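Side-chain contact in probable transcriptional regulator (Pseudomonas aeruginosa, PDB 2HR3), which probably binds DNA as a dimeric transcriptional regulator of the MarR family, through a winged helix-turn-helix domain in each subunit: residues Leu41-Arg46 with Ser54-Ala59. Numbering follows the deposited sequence.
Sequences LGAIDR and SELAAA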
ATOM      1  N   LEU A  41      10.741   6.208   5.646  1.00 53.69           N
ATOM      2  CA  LEU A  41      12.022   6.083   4.903  1.00 53.96           C
ATOM      3  C   LEU A  41      11.869   5.877   3.418  1.00 53.97           C
ATOM      4  O   LEU A  41      12.620   6.431   2.575  1.00 54.21           O
ATOM      5  CB  LEU A  41      12.790   4.865   5.433  1.00 54.34           C
ATOM      6  CG  LEU A  41      14.123   4.931   6.212  1.00 54.89           C
ATOM      7  CD1 LEU A  41      14.272   6.136   7.081  1.00 54.75           C
ATOM      8  CD2 LEU A  41      14.289   3.649   6.942  1.00 56.84           C
ATOM      9  N   GLY A  42      10.905   5.030   3.082  1.00 53.54           N
ATOM     10  CA  GLY A  42      10.740   4.693   1.712  1.00 54.16           C
ATOM     11  C   GLY A  42      10.145   5.848   0.975  1.00 53.29           C
ATOM     12  O   GLY A  42      10.487   6.058  -0.151  1.00 54.55           O
ATOM     13  N   ALA A  43       9.184   6.510   1.608  1.00 54.03           N
ATOM     14  CA  ALA A  43       8.643   7.741   1.165  1.00 56.93           C
ATOM     15  C   ALA A  43       9.669   8.830   0.870  1.00 58.98           C
ATOM     16  O   ALA A  43       9.607   9.475  -0.177  1.00 62.05           O
ATOM     17  CB  ALA A  43       7.634   8.215   2.159  1.00 57.53           C
ATOM     18  N   ILE A  44      10.645   9.028   1.750  1.00 60.53           N
ATOM     19  CA  ILE A  44      11.694  10.042   1.511  1.00 60.90           C
ATOM     20  C   ILE A  44      12.557   9.717   0.287  1.00 62.47           C
ATOM     21  O   ILE A  44      13.038  10.617  -0.416  1.00 61.66           O
ATOM     22  CB  ILE A  44      12.646  10.096   2.742  1.00 60.11           C
ATOM     23  CG1 ILE A  44      11.952  10.784   3.918  1.00 61.68           C
ATOM     24  CG2 ILE A  44      13.938  10.734   2.416  1.00 59.38           C
ATOM     25  CD1 ILE A  44      12.550  10.515   5.257  1.00 58.85           C
ATOM     26  N   ASP A  45      12.859   8.425   0.106  1.00 64.26           N
ATOM     27  CA  ASP A  45      13.716   8.009  -0.992  1.00 65.49           C
ATOM     28  C   ASP A  45      12.927   8.160  -2.291  1.00 66.27           C
ATOM     29  O   ASP A  45      13.440   8.651  -3.289  1.00 65.54           O
ATOM     30  CB  ASP A  45      14.164   6.586  -0.767  1.00 66.22           C
ATOM     31  CG  ASP A  45      14.816   5.960  -2.015  1.00 69.39           C
ATOM     32  OD1 ASP A  45      15.969   6.366  -2.353  1.00 71.83           O
ATOM     33  OD2 ASP A  45      14.169   5.053  -2.632  1.00 72.49           O
ATOM     34  N   ARG A  46      11.655   7.789  -2.239  1.00 67.78           N
ATOM     35  CA  ARG A  46      10.811   7.963  -3.381  1.00 69.88           C
ATOM     36  C   ARG A  46      10.815   9.405  -3.847  1.00 69.93           C
ATOM     37  O   ARG A  46      11.069   9.639  -5.019  1.00 70.51           O
ATOM     38  CB  ARG A  46       9.395   7.479  -3.108  1.00 70.28           C
ATOM     39  CG  ARG A  46       9.308   5.945  -3.193  1.00 75.84           C
ATOM     40  CD  ARG A  46       7.904   5.423  -3.441  1.00 78.89           C
ATOM     41  NE  ARG A  46       6.975   5.786  -2.381  1.00 81.61           N
ATOM     42  CZ  ARG A  46       6.856   5.167  -1.208  1.00 80.52           C
ATOM     43  NH1 ARG A  46       7.621   4.136  -0.896  1.00 83.69           N
ATOM     44  NH2 ARG A  46       5.944   5.593  -0.333  1.00 80.00           N
ATOM     45  N   SER A  54       6.317  18.466   5.402  1.00 59.47           N
ATOM     46  CA  SER A  54       5.045  18.752   4.713  1.00 60.04           C
ATOM     47  C   SER A  54       4.843  17.996   3.416  1.00 59.57           C
ATOM     48  O   SER A  54       3.793  17.504   3.145  1.00 59.40           O
ATOM     49  CB  SER A  54       4.969  20.233   4.369  1.00 60.23           C
ATOM     50  OG  SER A  54       4.536  20.995   5.480  1.00 64.41           O
ATOM     51  N   GLU A  55       5.857  17.935   2.595  1.00 60.36           N
ATOM     52  CA  GLU A  55       5.693  17.322   1.325  1.00 61.94           C
ATOM     53  C   GLU A  55       5.500  15.832   1.497  1.00 63.51           C
ATOM     54  O   GLU A  55       4.758  15.189   0.752  1.00 63.45           O
ATOM     55  CB  GLU A  55       6.916  17.589   0.470  1.00 62.88           C
ATOM     56  CG  GLU A  55       6.787  17.061  -0.932  1.00 65.81           C
ATOM     57  CD  GLU A  55       8.061  17.206  -1.700  1.00 71.77           C
ATOM     58  OE1 GLU A  55       8.936  18.047  -1.265  1.00 73.78           O
ATOM     59  OE2 GLU A  55       8.169  16.459  -2.725  1.00 72.06           O
ATOM     60  N   LEU A  56       6.205  15.307   2.498  1.00 64.00           N
ATOM     61  CA  LEU A  56       6.199  13.936   2.880  1.00 63.26           C
ATOM     62  C   LEU A  56       4.842  13.562   3.476  1.00 63.66           C
ATOM     63  O   LEU A  56       4.257  12.535   3.081  1.00 62.12           O
ATOM     64  CB  LEU A  56       7.245  13.771   3.969  1.00 63.87           C
ATOM     65  CG  LEU A  56       8.182  12.580   4.055  1.00 62.13           C
ATOM     66  CD1 LEU A  56       8.962  12.753   5.403  1.00 60.28           C
ATOM     67  CD2 LEU A  56       7.416  11.347   3.990  1.00 60.23           C
ATOM     68  N   ALA A  57       4.383  14.340   4.465  1.00 62.80           N
ATOM     69  CA  ALA A  57       3.051  14.134   4.992  1.00 63.85           C
ATOM     70  C   ALA A  57       2.009  14.094   3.835  1.00 65.53           C
ATOM     71  O   ALA A  57       1.206  13.144   3.751  1.00 66.47           O
ATOM     72  CB  ALA A  57       2.699  15.169   5.940  1.00 63.64           C
ATOM     73  N   ALA A  58       2.063  15.065   2.924  1.00 65.40           N
ATOM     74  CA  ALA A  58       1.102  15.127   1.858  1.00 66.24           C
ATOM     75  C   ALA A  58       1.125  13.904   0.966  1.00 67.02           C
ATOM     76  O   ALA A  58       0.073  13.387   0.618  1.00 68.13           O
ATOM     77  CB  ALA A  58       1.310  16.393   1.002  1.00 66.49           C
ATOM     78  N   ALA A  59       2.312  13.449   0.591  1.00 67.56           N
ATOM     79  CA  ALA A  59       2.486  12.294  -0.279  1.00 68.14           C
ATOM     80  C   ALA A  59       2.045  10.995   0.338  1.00 70.05           C
ATOM     81  O   ALA A  59       1.790  10.011  -0.370  1.00 70.73           O
ATOM     82  CB  ALA A  59       3.949  12.157  -0.666  1.00 68.07           C
TER
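Leu56 reaches from helix 53-59 to helix 32-46 and spreads its two methyls over Ala43 and Ile44. Its CD2 meets the lone side-chain carbon of Ala43, CB to CD2 being 3.6 Å, while CD1 faces the longer branch of Ile44, 3.9 Å from CG1. The fork at CG divides its two methyls between consecutive residues of helix 32-46. In Ile44, CG1 lies anti to the carbonyl carbon (chi1 -73°), which turns this branch, and not CG2, toward Leu56; the two side chains then meet at a slant. In Leu56, CD1 is anti to CA (chi2 -174°), which carries it out to Ile44. No hydrogen bond links the segments, so the join is purely apolar and small, burying 116 Å² in all, with the CA atoms of Ile44 and Leu56 6.9 Å apart. All three touching residues are buried. Leu56 also packs on Leu67 and Leu71 of helix 64-76, which in MarR proteins is probably the DNA-recognition helix, and Ile44 continues onto Val94 and Leu96 of strand 93-96, one of the two wing strands. The contact therefore ties helix 32-46 to the probable first helix of the helix-turn-helix, next to helix 64-76 and strand 93-96.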